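Side-chain contacts in aminopeptidase C (PDB 4K7C), which probably cleaves residues from the amino ends of peptides, as a papain-clan cysteine aminopeptidase: residues A[42-47]-A[334-339]; A[321-326]-A[358-363]; A[352-357]-A[405-410]. All coordinates share one frame; numbering follows the deposited sequence.

Contact 1 of 3, residues A[42-47]-A[334-339]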
# COMPACT_ATOMS: atom_id res chain seq x y z
N THR A 42 27.72 0.16 -12.66
CA THR A 42 27.80 1.41 -11.97
C THR A 42 28.78 2.40 -12.68
O THR A 42 28.58 3.58 -12.59
CB THR A 42 28.16 1.17 -10.54
OG1 THR A 42 27.05 0.50 -9.96
CG2 THR A 42 28.38 2.45 -9.81
N ASP A 43 29.76 1.92 -13.40
CA ASP A 43 30.65 2.84 -14.20
C ASP A 43 29.84 3.71 -15.21
O ASP A 43 30.15 4.86 -15.49
CB ASP A 43 31.71 2.12 -14.98
CG ASP A 43 32.72 1.35 -14.07
OD1 ASP A 43 32.71 1.55 -12.86
OD2 ASP A 43 33.47 0.50 -14.58
N SER A 44 28.83 3.08 -15.78
CA SER A 44 27.92 3.81 -16.66
C SER A 44 27.15 4.86 -15.88
O SER A 44 26.96 6.04 -16.37
CB SER A 44 27.00 2.86 -17.34
OG SER A 44 26.02 3.50 -18.13
N LYS A 45 26.58 4.47 -14.76
CA LYS A 45 25.92 5.46 -13.93
C LYS A 45 26.79 6.69 -13.61
O LYS A 45 26.29 7.86 -13.61
CB LYS A 45 25.41 4.84 -12.65
CG LYS A 45 24.33 3.74 -12.85
CD LYS A 45 23.96 3.02 -11.54
CE LYS A 45 22.94 1.95 -11.78
NZ LYS A 45 22.59 1.20 -10.54
N VAL A 46 28.06 6.45 -13.29
CA VAL A 46 28.98 7.55 -13.08
C VAL A 46 29.16 8.42 -14.34
O VAL A 46 29.07 9.66 -14.25
CB VAL A 46 30.31 7.05 -12.46
CG1 VAL A 46 31.39 8.11 -12.41
CG2 VAL A 46 30.00 6.41 -11.07
N ALA A 47 29.39 7.79 -15.48
CA ALA A 47 29.63 8.49 -16.75
C ALA A 47 28.42 9.26 -17.21
O ALA A 47 28.57 10.23 -17.90
CB ALA A 47 30.07 7.48 -17.83
N THR A 334 25.28 2.03 -24.06
CA THR A 334 25.85 0.74 -24.43
C THR A 334 26.61 0.08 -23.24
O THR A 334 26.74 -1.11 -23.23
CB THR A 334 26.80 0.87 -25.61
OG1 THR A 334 27.76 1.86 -25.31
CG2 THR A 334 26.07 1.23 -26.85
N ASN A 335 27.08 0.87 -22.27
CA ASN A 335 27.79 0.35 -21.09
C ASN A 335 26.91 0.08 -19.86
O ASN A 335 27.47 -0.43 -18.84
CB ASN A 335 29.01 1.26 -20.67
CG ASN A 335 30.06 1.37 -21.76
OD1 ASN A 335 30.68 2.50 -22.00
ND2 ASN A 335 30.31 0.28 -22.42
N ILE A 336 25.61 0.34 -19.93
CA ILE A 336 24.75 0.21 -18.74
C ILE A 336 24.68 -1.22 -18.24
O ILE A 336 24.57 -1.44 -17.02
CB ILE A 336 23.39 0.92 -18.86
CG1 ILE A 336 22.68 0.98 -17.54
CG2 ILE A 336 22.47 0.18 -19.86
CD1 ILE A 336 23.40 1.75 -16.47
N TYR A 337 24.80 -2.18 -19.16
CA TYR A 337 24.91 -3.60 -18.82
C TYR A 337 26.15 -4.14 -19.43
O TYR A 337 26.56 -3.68 -20.48
CB TYR A 337 23.74 -4.41 -19.35
CG TYR A 337 22.38 -3.89 -18.90
CD1 TYR A 337 21.98 -3.92 -17.57
CD2 TYR A 337 21.46 -3.38 -19.83
CE1 TYR A 337 20.72 -3.47 -17.20
CE2 TYR A 337 20.21 -2.90 -19.49
CZ TYR A 337 19.82 -2.92 -18.16
OH TYR A 337 18.61 -2.46 -17.77
N LYS A 338 26.75 -5.14 -18.77
CA LYS A 338 27.87 -5.88 -19.38
C LYS A 338 27.49 -7.32 -19.51
O LYS A 338 27.97 -8.20 -18.76
CB LYS A 338 29.12 -5.70 -18.57
CG LYS A 338 29.64 -4.31 -18.60
CD LYS A 338 30.24 -3.91 -19.97
CE LYS A 338 30.92 -2.58 -20.02
NZ LYS A 338 31.42 -2.25 -21.41
N LYS A 339 26.55 -7.57 -20.42
CA LYS A 339 26.08 -8.92 -20.64
C LYS A 339 27.10 -9.86 -21.26
O LYS A 339 27.19 -11.00 -20.84
CB LYS A 339 24.79 -8.96 -21.44
CG LYS A 339 23.67 -8.27 -20.75
CD LYS A 339 22.57 -7.85 -21.70
CE LYS A 339 21.42 -7.19 -20.96
NZ LYS A 339 20.48 -6.59 -21.95
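S44 of the short helix 42-47 packs against N335 and I336 of a loop in a small, partly buried helix-to-loop contact on the periphery of this papain-like fold. The loop runs from strand 331-332 to helix 339-343, whose N-cap position is taken by K338. The two segments bury only 159 Å² between them, yet they come close: the CA atoms of S44 and I336 lie 5.2 Å apart, consistent with the small side chain of S44. S44 CB sits 3.6 Å from N335 O and 3.7 Å from I336 CA, so that side of the helix rests on the loop backbone. OG is anti to the backbone N of S44 (chi1 175°) and stands 3.6 Å from I336 CD1, a van der Waals approach. I336 CB is 3.8 Å from the same S44 OG, so the oxygen lies against both the root and the end of the isoleucine's longer branch. I336 turns that CG1 branch anti to its own N, which carries CD1 to the helix, 3.9 Å from S44 CB. The polar need of the serine hydroxyl is met by OD2 of D333, whose other carboxylate oxygen accepts the N-H of N335 in an Asx turn, so one aspartate ties the serine and the turn together. N41, just ahead of the helix, makes a second tie: its ND2 donates to N335 O, the same carbonyl oxygen that S44 CB touches. Elsewhere on the helix, T42 and V46 pack on P161 and S158 of the second subunit. K45 adds only a marginal touch, its CG 4.2 Å from I336 CD1.

Contact 2 of 3, residues A[321-326]-A[358-363]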
# COMPACT_ATOMS: atom_id res chain seq x y z
N VAL A 321 14.33 2.26 -27.81
CA VAL A 321 14.59 2.62 -26.44
C VAL A 321 14.81 1.39 -25.54
O VAL A 321 15.47 1.52 -24.54
CB VAL A 321 13.41 3.44 -25.90
CG1 VAL A 321 12.14 2.58 -25.66
CG2 VAL A 321 13.81 4.24 -24.69
N GLY A 322 14.29 0.24 -25.97
CA GLY A 322 14.45 -1.04 -25.24
C GLY A 322 15.83 -1.64 -25.33
O GLY A 322 16.12 -2.50 -24.56
N GLN A 323 16.66 -1.14 -26.23
CA GLN A 323 18.07 -1.60 -26.34
C GLN A 323 18.93 -0.96 -25.27
O GLN A 323 18.92 0.27 -25.10
CB GLN A 323 18.63 -1.23 -27.68
CG GLN A 323 17.95 -1.95 -28.81
CD GLN A 323 18.33 -3.44 -28.97
OE1 GLN A 323 19.29 -3.93 -28.36
NE2 GLN A 323 17.63 -4.12 -29.82
N SER A 324 19.69 -1.80 -24.54
CA SER A 324 20.83 -1.33 -23.71
C SER A 324 20.44 -0.10 -22.88
O SER A 324 21.06 0.95 -22.85
CB SER A 324 22.09 -1.20 -24.60
OG SER A 324 23.21 -0.86 -23.86
N SER A 325 19.37 -0.30 -22.11
CA SER A 325 18.75 0.75 -21.40
C SER A 325 18.26 0.35 -20.00
O SER A 325 17.71 -0.70 -19.81
CB SER A 325 17.57 1.37 -22.19
OG SER A 325 16.61 0.40 -22.45
N ASP A 326 18.42 1.26 -19.06
CA ASP A 326 17.75 1.13 -17.76
C ASP A 326 16.61 2.21 -17.81
O ASP A 326 16.87 3.39 -17.65
CB ASP A 326 18.68 1.40 -16.60
CG ASP A 326 18.00 1.34 -15.25
OD1 ASP A 326 16.77 1.64 -15.15
OD2 ASP A 326 18.72 1.06 -14.24
N GLY A 358 16.27 -7.95 -38.05
CA GLY A 358 15.06 -7.89 -37.20
C GLY A 358 15.27 -7.69 -35.71
O GLY A 358 14.32 -7.78 -34.89
N GLU A 359 16.50 -7.40 -35.35
CA GLU A 359 16.88 -7.21 -33.97
C GLU A 359 16.50 -5.80 -33.47
O GLU A 359 16.19 -5.66 -32.32
CB GLU A 359 18.38 -7.45 -33.83
CG GLU A 359 19.00 -7.11 -32.44
CD GLU A 359 18.26 -7.69 -31.22
OE1 GLU A 359 17.62 -8.73 -31.33
OE2 GLU A 359 18.41 -7.08 -30.14
N SER A 360 16.55 -4.77 -34.34
CA SER A 360 16.33 -3.39 -33.89
C SER A 360 15.64 -2.60 -34.95
O SER A 360 15.82 -2.86 -36.12
CB SER A 360 17.64 -2.71 -33.52
OG SER A 360 17.51 -1.49 -32.80
N LEU A 361 14.92 -1.57 -34.54
CA LEU A 361 14.20 -0.62 -35.43
C LEU A 361 13.68 0.49 -34.49
O LEU A 361 13.90 0.41 -33.26
CB LEU A 361 13.13 -1.27 -36.28
CG LEU A 361 12.20 -2.32 -35.68
CD1 LEU A 361 11.42 -1.72 -34.56
CD2 LEU A 361 11.23 -2.86 -36.69
N MSE A 362 13.14 1.60 -35.02
CA MSE A 362 12.56 2.64 -34.12
C MSE A 362 11.33 2.11 -33.46
O MSE A 362 10.47 1.56 -34.12
CB MSE A 362 12.18 4.00 -34.79
CG MSE A 362 11.22 4.84 -33.90
SE MSE A 362 10.74 6.53 -34.83
CE MSE A 362 9.94 7.69 -33.54
N THR A 363 11.26 2.23 -32.15
CA THR A 363 10.17 1.79 -31.34
C THR A 363 9.59 2.94 -30.47
O THR A 363 8.51 2.79 -29.91
CB THR A 363 10.57 0.66 -30.39
OG1 THR A 363 11.52 1.18 -29.46
CG2 THR A 363 11.16 -0.54 -31.17
O HOH W 1 12.35 -0.71 -27.95
O HOH W 2 20.94 -5.59 -29.82
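Q323 and E359 meet with amide and carboxylate planes 78° apart, joining the loop 321-326 to the segment 358-363 where a Schellman motif, with G358 as its C-prime residue, ends helix 351-356. The bend in Q323 (chi2 -75°) brings NE2 to E359 OE2 at 3.1 Å. The bond is nearly straight, 173° at the hydrogen, and lies in the amide plane, but OE2 receives it from well above the carboxylate plane. Water 2 completes a ring by donating to both Q323 OE1 and E359 OE2, and Q323 NE2 also makes a weak hydrogen bond to D320 OD2, so both ends of the amide are held. E359 OE1 forms a salt bridge with R181 of the fourth subunit. S360 packs its CB 4.0 Å from Q323 NE2, while its OG bonds to D320 OD2. An alanine in place of Q323 would probably leave E359 OE2 without its direct donor from this loop, the bridging water without one anchor and D320 without its weak bond. V321 and T363 are joined more loosely: V321 N makes a weak 3.4 Å hydrogen bond to T363 OG1, and water 1, which accepts from G322 N at 2.9 Å, also bonds to T363 OG1 at 2.6 Å.

Contact 3 of 3, residues A[352-357]-A[405-410]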
# COMPACT_ATOMS: atom_id res chain seq x y z
N ALA A 352 23.66 -2.06 -39.15
CA ALA A 352 23.07 -2.65 -40.35
C ALA A 352 22.56 -4.05 -40.13
O ALA A 352 21.52 -4.47 -40.65
CB ALA A 352 24.09 -2.66 -41.47
N GLU A 353 23.38 -4.87 -39.47
CA GLU A 353 22.93 -6.27 -39.18
C GLU A 353 21.68 -6.24 -38.28
O GLU A 353 20.77 -7.04 -38.50
CB GLU A 353 24.01 -7.04 -38.48
CG GLU A 353 25.17 -7.37 -39.40
CD GLU A 353 26.38 -7.88 -38.68
OE1 GLU A 353 26.55 -7.72 -37.44
OE2 GLU A 353 27.25 -8.45 -39.36
N ARG A 354 21.63 -5.38 -37.24
CA ARG A 354 20.42 -5.37 -36.41
C ARG A 354 19.15 -5.00 -37.17
O ARG A 354 18.13 -5.59 -36.98
CB ARG A 354 20.57 -4.44 -35.23
CG ARG A 354 21.64 -4.81 -34.24
CD ARG A 354 21.43 -4.02 -32.95
NE ARG A 354 22.61 -3.95 -32.11
CZ ARG A 354 23.60 -3.10 -32.26
NH1 ARG A 354 23.55 -2.04 -33.12
NH2 ARG A 354 24.58 -3.19 -31.40
N LEU A 355 19.26 -4.08 -38.14
CA LEU A 355 18.10 -3.77 -39.00
C LEU A 355 17.74 -4.92 -39.86
O LEU A 355 16.56 -5.25 -39.96
CB LEU A 355 18.39 -2.50 -39.90
CG LEU A 355 18.52 -1.18 -39.06
CD1 LEU A 355 19.10 0.01 -39.78
CD2 LEU A 355 17.14 -0.78 -38.54
N ASP A 356 18.73 -5.41 -40.63
CA ASP A 356 18.51 -6.43 -41.62
C ASP A 356 17.98 -7.70 -40.96
O ASP A 356 17.25 -8.47 -41.60
CB ASP A 356 19.79 -6.75 -42.43
CG ASP A 356 20.13 -5.71 -43.48
OD1 ASP A 356 19.28 -4.89 -43.85
OD2 ASP A 356 21.27 -5.70 -43.86
N TYR A 357 18.42 -7.99 -39.73
CA TYR A 357 18.07 -9.27 -39.11
C TYR A 357 16.97 -9.11 -38.09
O TYR A 357 16.66 -10.07 -37.40
CB TYR A 357 19.31 -9.96 -38.48
CG TYR A 357 20.12 -10.68 -39.54
CD1 TYR A 357 20.05 -12.10 -39.68
CD2 TYR A 357 20.89 -9.97 -40.43
CE1 TYR A 357 20.74 -12.72 -40.66
CE2 TYR A 357 21.55 -10.60 -41.45
CZ TYR A 357 21.50 -11.99 -41.54
OH TYR A 357 22.19 -12.69 -42.52
N ASP A 405 24.78 6.46 -31.47
CA ASP A 405 25.32 5.87 -32.71
C ASP A 405 24.61 4.62 -33.14
O ASP A 405 24.37 4.36 -34.30
CB ASP A 405 26.85 5.60 -32.61
CG ASP A 405 27.68 6.87 -32.59
OD1 ASP A 405 27.14 7.98 -32.78
OD2 ASP A 405 28.90 6.76 -32.34
N GLN A 406 24.35 3.76 -32.17
CA GLN A 406 23.81 2.49 -32.47
C GLN A 406 22.30 2.49 -32.61
O GLN A 406 21.76 1.80 -33.47
CB GLN A 406 24.15 1.46 -31.35
CG GLN A 406 25.59 1.01 -31.12
CD GLN A 406 26.29 0.61 -32.39
OE1 GLN A 406 25.79 -0.14 -33.23
NE2 GLN A 406 27.43 1.14 -32.54
N PHE A 407 21.59 3.23 -31.75
CA PHE A 407 20.19 2.99 -31.55
C PHE A 407 19.24 4.14 -31.90
O PHE A 407 18.02 3.97 -31.86
CB PHE A 407 19.87 2.47 -30.10
CG PHE A 407 20.58 1.20 -29.79
CD1 PHE A 407 20.41 0.08 -30.60
CD2 PHE A 407 21.56 1.15 -28.83
CE1 PHE A 407 21.11 -1.11 -30.33
CE2 PHE A 407 22.26 -0.03 -28.58
CZ PHE A 407 22.03 -1.16 -29.34
N VAL A 408 19.81 5.27 -32.26
CA VAL A 408 18.99 6.35 -32.85
C VAL A 408 18.94 6.21 -34.37
O VAL A 408 20.03 6.12 -35.03
CB VAL A 408 19.54 7.70 -32.50
CG1 VAL A 408 18.79 8.89 -33.25
CG2 VAL A 408 19.50 7.92 -31.00
N TYR A 409 17.72 6.21 -34.91
CA TYR A 409 17.49 6.04 -36.32
C TYR A 409 16.92 7.27 -37.04
O TYR A 409 17.06 7.30 -38.26
CB TYR A 409 16.58 4.90 -36.61
CG TYR A 409 17.10 3.54 -36.07
CD1 TYR A 409 18.02 2.84 -36.76
CD2 TYR A 409 16.59 2.99 -34.88
CE1 TYR A 409 18.55 1.64 -36.31
CE2 TYR A 409 17.07 1.73 -34.46
CZ TYR A 409 18.05 1.06 -35.18
OH TYR A 409 18.53 -0.16 -34.76
N GLN A 410 16.36 8.23 -36.31
CA GLN A 410 15.72 9.37 -36.93
C GLN A 410 15.82 10.62 -36.10
O GLN A 410 15.74 10.56 -34.87
CB GLN A 410 14.24 9.08 -37.06
CG GLN A 410 13.84 7.92 -37.91
CD GLN A 410 12.35 7.90 -38.00
OE1 GLN A 410 11.73 7.05 -38.69
NE2 GLN A 410 11.75 8.82 -37.27
O HOH W 3 21.36 -0.87 -34.16
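R354, Y409 and L355 contribute most of the surface buried here, 85, 55 and 44 Å² respectively. R354 reaches from helix 351-356 with its aliphatic part stretched straight, which carries the guanidinium to the end of helix 401-407. There NH1 donates to Q406 OE1 at 2.9 Å and 175°, arriving on a lone pair and within both the guanidinium and the carbonyl plane, although the two flat groups themselves are 70° apart. F407 covers one guanidinium face with its rim: CE1 stands 3.6 Å above that plane, displaced from its middle. Since the planes are 54° apart and NE lies at the ring's edge, this is a tilted edge contact, not a parallel stack. Q406 CB, 3.6 Å above the centre of the F407 ring, packs on one face of the phenyl. Past F407 the chain enters strand 408-414 of the papain-like fold, where Y409 and Q410 both face G318 in a classic beta bulge. L355 and Y409 lie alongside one another, pointing opposite ways, with L355 CD2 3.6 Å from Y409 CE1. The tyrosine hydroxyl is hydrogen-bonded to S360 and also to water 3. That water accepts from R354 NH1 at 2.7 Å and donates to Q406 O at 2.8 Å, giving the arginine nitrogen a second partner beside Q406 OE1.

Overall arrangement
Contacts 2 and 3 are neighbours, about 9 Å between centres, whereas contact 1 lies about 16 Å from contact 2 and about 20 Å from contact 3, centre to centre. Along the chain 321-326 falls between the two halves of contact 1 and 352-357 between those of contact 2, while both halves of contact 1 precede contact 3. Segments 352-357 and 358-363 are consecutive, so one helix end feeds both contacts, and S360 OG lies 2.6 Å from Y409 OH, a probable hydrogen bond. Contacts 1 and 2 meet where Y337 OH comes 2.8 Å from S325 O. All three belong to the papain-like fold; contacts 2 and 3 border the fourth subunit, contact 1 the second and third.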